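Local coordinates for 3-dehydroquinate dehydratase (Clostridium difficile, PDB 4H3D), which catalyses the cis-dehydration of 3-dehydroquinate to 3-dehydroshikimate through an imine intermediate, the third step of the chorismate pathway, at residues B[213-216]-B[217-221]; B[240-243]-B[244-247]. All coordinates share one frame; numbering follows the deposited sequence.

How the interactions relate
Interaction 1 comes first along the chain, in the short helical turn after strand 205-208; interaction 2 follows strand 227-229, where the chain enters helix 243-256. Their centres lie 12 Å apart on the same side of the chain's centre, in the TIM barrel whose seventh and eighth parallel strands are 205-208 and 227-229. The two meet directly: Leu-218 CD2 packs 3.6 Å from Leu-246 CD1, and Ile-241 joins the same apolar cluster. Each also sends one polar side chain, Arg-217 or Gln-240, to the carboxylate of the bound pyranone, and each touches the second subunit. Substrate-binding residues and packing against the second subunit are thus brought together within two short pieces of chain.

Interaction 1 of 2, residues B[213-216]-B[217-221]; sequences GVIS and RLCGE. With SHL (5-hydroxy-6-methyl-4-oxo-4H-pyran-2-carboxylic acid), chain I.
Arg-217 N donates to Val-214 O at 2.7 Å, a three-residue closure of the 3-10 kind that helps form the short, weakly bonded helical turn 215-218. Ile-215 O is shared by two backbone N-H groups, Leu-218 N at 2.9 Å and Cys-219 N at 3.1 Å. Cys-219 is itself at the N-cap position of the next helix, 220-223, so the two short helices follow almost directly on one another.

At the start of the turn, Ser-216 OG donates to Gly-213 O at 2.5 Å, and the same carbonyl takes the Ser-216 backbone N-H. The hydroxyl sits between its own backbone N and carbonyl carbon (chi1 70°), which folds it back over the turn; it is also hydrogen-bonded to Ser-208 N, tying the turn to strand 205-208.

Apolar contacts within the turn are few. Val-214 CG1 approaches Leu-218 CG at 4.4 Å, and Ile-215 CG1 lies 4.1 Å from Cys-219 SG. Helix 182-199 packs on Ile-215 and Cys-219, and Ile-215 of the second subunit touches both as well.

The polar contact with the ligand belongs to Arg-217. Its chain is extended from CG to NE, carrying the guanidinium out to the pyranone, where NH1 meets OAD at 2.7 Å and NH2 meets OAA, also at 2.7 Å. Both bonds are nearly straight, with N-H...acceptor angles of 175° and 172°. This paired, bidentate grip engages both carboxylate oxygens and would restrict rotation of the carboxylate about its bond to the ring; the arginine's positive charge probably favours the ionised acid, consistent with the experimentally established role of Arg-217 in binding 3-dehydroquinate.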
ATOM      1  N   GLY B 213       5.870  -2.825   7.592  1.00 27.00           N
ATOM      2  CA  GLY B 213       6.492  -2.085   6.499  1.00 27.56           C
ATOM      3  C   GLY B 213       6.100  -2.472   5.081  1.00 28.42           C
ATOM      4  O   GLY B 213       6.597  -1.878   4.134  1.00 27.68           O
ATOM      5  N   VAL B 214       5.185  -3.425   4.941  1.00 29.48           N
ATOM      6  CA  VAL B 214       4.802  -3.963   3.612  1.00 29.87           C
ATOM      7  C   VAL B 214       4.351  -2.914   2.595  1.00 30.75           C
ATOM      8  O   VAL B 214       4.626  -3.062   1.403  1.00 29.19           O
ATOM      9  CB  VAL B 214       3.744  -5.062   3.742  1.00 33.21           C
ATOM     10  CG1 VAL B 214       3.241  -5.498   2.363  1.00 34.24           C
ATOM     11  CG2 VAL B 214       4.327  -6.246   4.508  1.00 30.23           C
ATOM     12  N   ILE B 215       3.679  -1.859   3.048  1.00 28.72           N
ATOM     13  CA  ILE B 215       3.274  -0.779   2.143  1.00 29.33           C
ATOM     14  C   ILE B 215       4.459  -0.304   1.319  1.00 27.91           C
ATOM     15  O   ILE B 215       4.315   0.068   0.137  1.00 26.90           O
ATOM     16  CB  ILE B 215       2.670   0.451   2.932  1.00 30.55           C
ATOM     17  CG1 ILE B 215       2.255   1.585   1.975  1.00 32.11           C
ATOM     18  CG2 ILE B 215       3.668   0.996   3.968  1.00 25.47           C
ATOM     19  CD1 ILE B 215       1.695   2.854   2.696  1.00 32.87           C
ATOM     20  N   SER B 216       5.641  -0.319   1.940  1.00 24.68           N
ATOM     21  CA  SER B 216       6.851   0.144   1.278  1.00 24.40           C
ATOM     22  C   SER B 216       7.232  -0.730   0.082  1.00 22.75           C
ATOM     23  O   SER B 216       8.044  -0.307  -0.743  1.00 26.53           O
ATOM     24  CB  SER B 216       8.016   0.196   2.251  1.00 23.22           C
ATOM     25  OG  SER B 216       8.434  -1.109   2.618  1.00 20.80           O
ATOM     26  N   ARG B 217       6.676  -1.937   0.012  1.00 23.50           N
ATOM     27  CA  ARG B 217       6.949  -2.863  -1.095  1.00 23.12           C
ATOM     28  C   ARG B 217       5.943  -2.675  -2.208  1.00 23.27           C
ATOM     29  O   ARG B 217       6.139  -3.189  -3.324  1.00 22.64           O
ATOM     30  CB  ARG B 217       6.835  -4.317  -0.645  1.00 23.12           C
ATOM     31  CG  ARG B 217       7.752  -4.686   0.460  1.00 28.18           C
ATOM     32  CD  ARG B 217       7.641  -6.161   0.796  1.00 29.14           C
ATOM     33  NE  ARG B 217       8.507  -6.498   1.924  1.00 30.28           N
ATOM     34  CZ  ARG B 217       9.739  -6.996   1.825  1.00 32.76           C
ATOM     35  NH1 ARG B 217      10.283  -7.249   0.635  1.00 33.78           N
ATOM     36  NH2 ARG B 217      10.424  -7.259   2.925  1.00 35.57           N
ATOM     37  N   LEU B 218       4.865  -1.951  -1.908  1.00 22.99           N
ATOM     38  CA  LEU B 218       3.762  -1.805  -2.855  1.00 24.61           C
ATOM     39  C   LEU B 218       3.707  -0.474  -3.556  1.00 25.26           C
ATOM     40  O   LEU B 218       3.235  -0.406  -4.683  1.00 26.31           O
ATOM     41  CB  LEU B 218       2.418  -1.977  -2.114  1.00 25.28           C
ATOM     42  CG  LEU B 218       2.199  -3.245  -1.282  1.00 25.60           C
ATOM     43  CD1 LEU B 218       0.826  -3.225  -0.643  1.00 31.52           C
ATOM     44  CD2 LEU B 218       2.349  -4.490  -2.146  1.00 24.98           C
ATOM     45  N   CYS B 219       4.194   0.574  -2.902  1.00 25.34           N
ATOM     46  CA  CYS B 219       3.975   1.943  -3.370  1.00 28.82           C
ATOM     47  C   CYS B 219       5.159   2.632  -4.040  1.00 28.02           C
ATOM     48  O   CYS B 219       5.245   3.862  -4.034  1.00 29.30           O
ATOM     49  CB  CYS B 219       3.510   2.790  -2.184  1.00 29.95           C
ATOM     50  SG  CYS B 219       4.790   2.980  -0.937  1.00 39.96           S
ATOM     51  N   GLY B 220       6.052   1.854  -4.633  1.00 24.78           N
ATOM     52  CA  GLY B 220       7.212   2.406  -5.309  1.00 23.56           C
ATOM     53  C   GLY B 220       6.918   3.389  -6.423  1.00 25.43           C
ATOM     54  O   GLY B 220       7.625   4.392  -6.580  1.00 24.91           O
ATOM     55  N   GLU B 221       5.868   3.137  -7.197  1.00 25.49           N
ATOM     56  CA  GLU B 221       5.569   4.013  -8.312  1.00 26.83           C
ATOM     57  C   GLU B 221       5.240   5.416  -7.841  1.00 27.34           C
ATOM     58  O   GLU B 221       5.578   6.389  -8.501  1.00 29.46           O
ATOM     59  CB  GLU B 221       4.446   3.444  -9.192  1.00 26.49           C
ATOM     60  CG  GLU B 221       4.293   4.162 -10.504  1.00 32.82           C
ATOM     61  CD  GLU B 221       3.381   3.439 -11.474  1.00 38.69           C
ATOM     62  OE1 GLU B 221       2.853   4.100 -12.397  1.00 46.01           O
ATOM     63  OE2 GLU B 221       3.186   2.217 -11.314  1.00 40.46           O
TER
HETATM   64  OAD SHL I 302      12.749  -8.337   0.607  1.00 37.96           O
HETATM   65  CAH SHL I 302      13.391  -8.214   1.680  1.00 43.51           C
HETATM   66  OAA SHL I 302      12.868  -8.505   2.785  1.00 41.03           O
HETATM   67  CAK SHL I 302      14.756  -7.730   1.616  1.00 39.73           C
HETATM   68  OAG SHL I 302      15.301  -7.406   0.328  1.00 36.68           O
HETATM   69  CAF SHL I 302      16.678  -7.125   0.222  1.00 38.55           C
HETATM   70  CAL SHL I 302      17.212  -6.954  -1.012  1.00 38.12           C
HETATM   71  CAJ SHL I 302      17.405  -7.144   1.360  1.00 40.48           C
HETATM   72  OAC SHL I 302      18.714  -6.910   1.301  1.00 37.58           O
HETATM   73  CAI SHL I 302      16.828  -7.392   2.574  1.00 39.11           C
HETATM   74  CAE SHL I 302      15.526  -7.675   2.704  1.00 38.84           C
HETATM   75  OAB SHL I 302      17.565  -7.363   3.673  1.00 38.37           O

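Interaction 2 of 2, residues B[240-243]-B[244-247]; sequences QISF and KELN. With SHL (5-hydroxy-6-methyl-4-oxo-4H-pyran-2-carboxylic acid), chain I.
Ile-241 overlaps the side chain of Leu-246, five residues on, the two crossing at about a right angle. The CD1 methyl of Ile-241 reaches Leu-246 CA at 3.6 Å and Leu-246 CD1 at 3.7 Å, while its CG2 branch lies against both leucine methyls. An extended chain (chi1 176°, chi2 173°) carries Ile-241 CD1 over the first turn of the helix; Leu-218 adds to this buried patch, and Leu-252 of the second subunit packs on Ile-241.

A different contact forms at Phe-243, whose ring has Lys-244 CG over one face. This CH-pi approach places CG 4.2 Å from the ring centroid, nearer the CE1 and CZ side than the centre, with the rest of the lysine chain extended beyond.

Ser-242 occupies the N-cap position. Its carbonyl O accepts Leu-246 N at 3.0 Å, and the following i to i+4 bond runs from Asn-247 N to Phe-243 O at 2.9 Å. The serine hydroxyl packs on the aliphatic part of Glu-245, with OG 3.4 Å from Glu-245 CG. One water bridges Ser-242 and Glu-245, accepting from Ser-242 N and donating to Glu-245 OE1 at 2.6 Å. Asn-247 OD1 is hydrogen-bonded to Arg-19.

Upstream, in the conformer described here, Gln-240, which binds 3-dehydroquinate, bends at chi2 and donates a longer, bent bond (141°) from NE2 to OAA of the pyranone carboxylate at 3.2 Å. The loop after strand 227-229 thus supplies Gln-240 and then enters helix 243-256 with serine at its N-cap position, as in TIM barrels, where loops following the strands carry active-site residues.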
ATOM      1  N   GLN B 240       6.646 -10.607   4.138  0.60 48.88           N
ATOM      2  CA  GLN B 240       6.963 -10.917   2.738  0.60 44.90           C
ATOM      3  C   GLN B 240       5.666 -11.065   1.940  0.60 42.82           C
ATOM      4  O   GLN B 240       4.619 -11.379   2.496  0.60 42.84           O
ATOM      5  CB  GLN B 240       7.747 -12.227   2.646  0.60 46.09           C
ATOM      6  CG  GLN B 240       9.091 -12.245   3.391  0.60 49.13           C
ATOM      7  CD  GLN B 240      10.198 -11.448   2.700  0.60 46.44           C
ATOM      8  OE1 GLN B 240      10.084 -11.062   1.530  0.60 45.15           O
ATOM      9  NE2 GLN B 240      11.286 -11.219   3.426  0.60 44.46           N
ATOM     10  N   ILE B 241       5.750 -10.842   0.637  1.00 38.92           N
ATOM     11  CA  ILE B 241       4.596 -10.964  -0.247  1.00 38.11           C
ATOM     12  C   ILE B 241       5.043 -11.847  -1.414  1.00 35.96           C
ATOM     13  O   ILE B 241       6.111 -11.618  -1.977  1.00 31.30           O
ATOM     14  CB  ILE B 241       4.093  -9.554  -0.706  1.00 37.68           C
ATOM     15  CG1 ILE B 241       2.953  -9.662  -1.717  1.00 41.04           C
ATOM     16  CG2 ILE B 241       5.209  -8.749  -1.315  1.00 38.32           C
ATOM     17  CD1 ILE B 241       2.340  -8.314  -2.056  1.00 46.57           C
ATOM     18  N   SER B 242       4.264 -12.878  -1.751  1.00 35.35           N
ATOM     19  CA  SER B 242       4.643 -13.765  -2.865  1.00 35.86           C
ATOM     20  C   SER B 242       4.641 -12.906  -4.124  1.00 32.97           C
ATOM     21  O   SER B 242       3.808 -11.985  -4.261  1.00 32.29           O
ATOM     22  CB  SER B 242       3.680 -14.931  -3.004  1.00 39.65           C
ATOM     23  OG  SER B 242       2.453 -14.502  -3.550  1.00 44.04           O
ATOM     24  N   PHE B 243       5.545 -13.204  -5.043  1.00 31.50           N
ATOM     25  CA  PHE B 243       5.743 -12.350  -6.214  1.00 29.56           C
ATOM     26  C   PHE B 243       4.531 -12.230  -7.137  1.00 30.15           C
ATOM     27  O   PHE B 243       4.345 -11.186  -7.771  1.00 28.05           O
ATOM     28  CB  PHE B 243       7.023 -12.745  -6.985  1.00 29.57           C
ATOM     29  CG  PHE B 243       6.888 -13.979  -7.828  1.00 30.96           C
ATOM     30  CD1 PHE B 243       6.470 -13.883  -9.146  1.00 36.41           C
ATOM     31  CD2 PHE B 243       7.219 -15.227  -7.325  1.00 30.10           C
ATOM     32  CE1 PHE B 243       6.354 -15.016  -9.936  1.00 37.00           C
ATOM     33  CE2 PHE B 243       7.105 -16.358  -8.109  1.00 34.85           C
ATOM     34  CZ  PHE B 243       6.674 -16.252  -9.412  1.00 37.21           C
ATOM     35  N   LYS B 244       3.705 -13.271  -7.197  1.00 32.01           N
ATOM     36  CA  LYS B 244       2.491 -13.243  -8.031  1.00 35.12           C
ATOM     37  C   LYS B 244       1.524 -12.196  -7.489  1.00 34.98           C
ATOM     38  O   LYS B 244       0.974 -11.374  -8.235  1.00 33.72           O
ATOM     39  CB  LYS B 244       1.796 -14.606  -8.052  1.00 37.60           C
ATOM     40  CG  LYS B 244       2.609 -15.720  -8.685  1.00 45.50           C
ATOM     41  CD  LYS B 244       1.890 -17.068  -8.596  1.00 49.62           C
ATOM     42  CE  LYS B 244       2.789 -18.200  -9.049  1.00 53.67           C
ATOM     43  NZ  LYS B 244       2.079 -19.524  -9.070  1.00 57.92           N
ATOM     44  N   GLU B 245       1.325 -12.227  -6.181  1.00 34.13           N
ATOM     45  CA  GLU B 245       0.421 -11.295  -5.537  1.00 35.49           C
ATOM     46  C   GLU B 245       0.990  -9.876  -5.581  1.00 31.87           C
ATOM     47  O   GLU B 245       0.246  -8.901  -5.712  1.00 31.34           O
ATOM     48  CB  GLU B 245       0.114 -11.767  -4.116  1.00 37.19           C
ATOM     49  CG  GLU B 245      -0.627 -13.116  -4.116  1.00 45.94           C
ATOM     50  CD  GLU B 245      -1.020 -13.608  -2.735  1.00 55.92           C
ATOM     51  OE1 GLU B 245      -0.465 -13.110  -1.735  1.00 62.49           O
ATOM     52  OE2 GLU B 245      -1.887 -14.511  -2.656  1.00 63.21           O
ATOM     53  N   LEU B 246       2.312  -9.760  -5.516  1.00 30.74           N
ATOM     54  CA  LEU B 246       2.959  -8.461  -5.590  1.00 28.94           C
ATOM     55  C   LEU B 246       2.756  -7.891  -6.999  1.00 29.69           C
ATOM     56  O   LEU B 246       2.473  -6.692  -7.169  1.00 30.80           O
ATOM     57  CB  LEU B 246       4.447  -8.596  -5.244  1.00 28.11           C
ATOM     58  CG  LEU B 246       5.294  -7.330  -5.163  1.00 30.15           C
ATOM     59  CD1 LEU B 246       4.659  -6.361  -4.207  1.00 27.38           C
ATOM     60  CD2 LEU B 246       6.771  -7.666  -4.732  1.00 29.54           C
ATOM     61  N   ASN B 247       2.874  -8.748  -8.008  1.00 30.49           N
ATOM     62  CA  ASN B 247       2.662  -8.320  -9.388  1.00 32.41           C
ATOM     63  C   ASN B 247       1.244  -7.762  -9.564  1.00 33.52           C
ATOM     64  O   ASN B 247       1.055  -6.714 -10.172  1.00 34.54           O
ATOM     65  CB  ASN B 247       2.891  -9.469 -10.382  1.00 33.87           C
ATOM     66  CG  ASN B 247       2.887  -8.989 -11.833  1.00 40.82           C
ATOM     67  OD1 ASN B 247       3.718  -8.175 -12.227  1.00 47.16           O
ATOM     68  ND2 ASN B 247       1.963  -9.504 -12.627  1.00 49.50           N
TER
HETATM   69  OAD SHL I 302      12.749  -8.337   0.607  1.00 37.96           O
HETATM   70  CAH SHL I 302      13.391  -8.214   1.680  1.00 43.51           C
HETATM   71  OAA SHL I 302      12.868  -8.505   2.785  1.00 41.03           O
HETATM   72  CAK SHL I 302      14.756  -7.730   1.616  1.00 39.73           C
HETATM   73  OAG SHL I 302      15.301  -7.406   0.328  1.00 36.68           O
HETATM   74  CAF SHL I 302      16.678  -7.125   0.222  1.00 38.55           C
HETATM   75  CAL SHL I 302      17.212  -6.954  -1.012  1.00 38.12           C
HETATM   76  CAJ SHL I 302      17.405  -7.144   1.360  1.00 40.48           C
HETATM   77  OAC SHL I 302      18.714  -6.910   1.301  1.00 37.58           O
HETATM   78  CAI SHL I 302      16.828  -7.392   2.574  1.00 39.11           C
HETATM   79  CAE SHL I 302      15.526  -7.675   2.704  1.00 38.84           C
HETATM   80  OAB SHL I 302      17.565  -7.363   3.673  1.00 38.37           O
HETATM   81  O   HOH W   1       1.778 -13.096  -0.443  1.00 49.61           O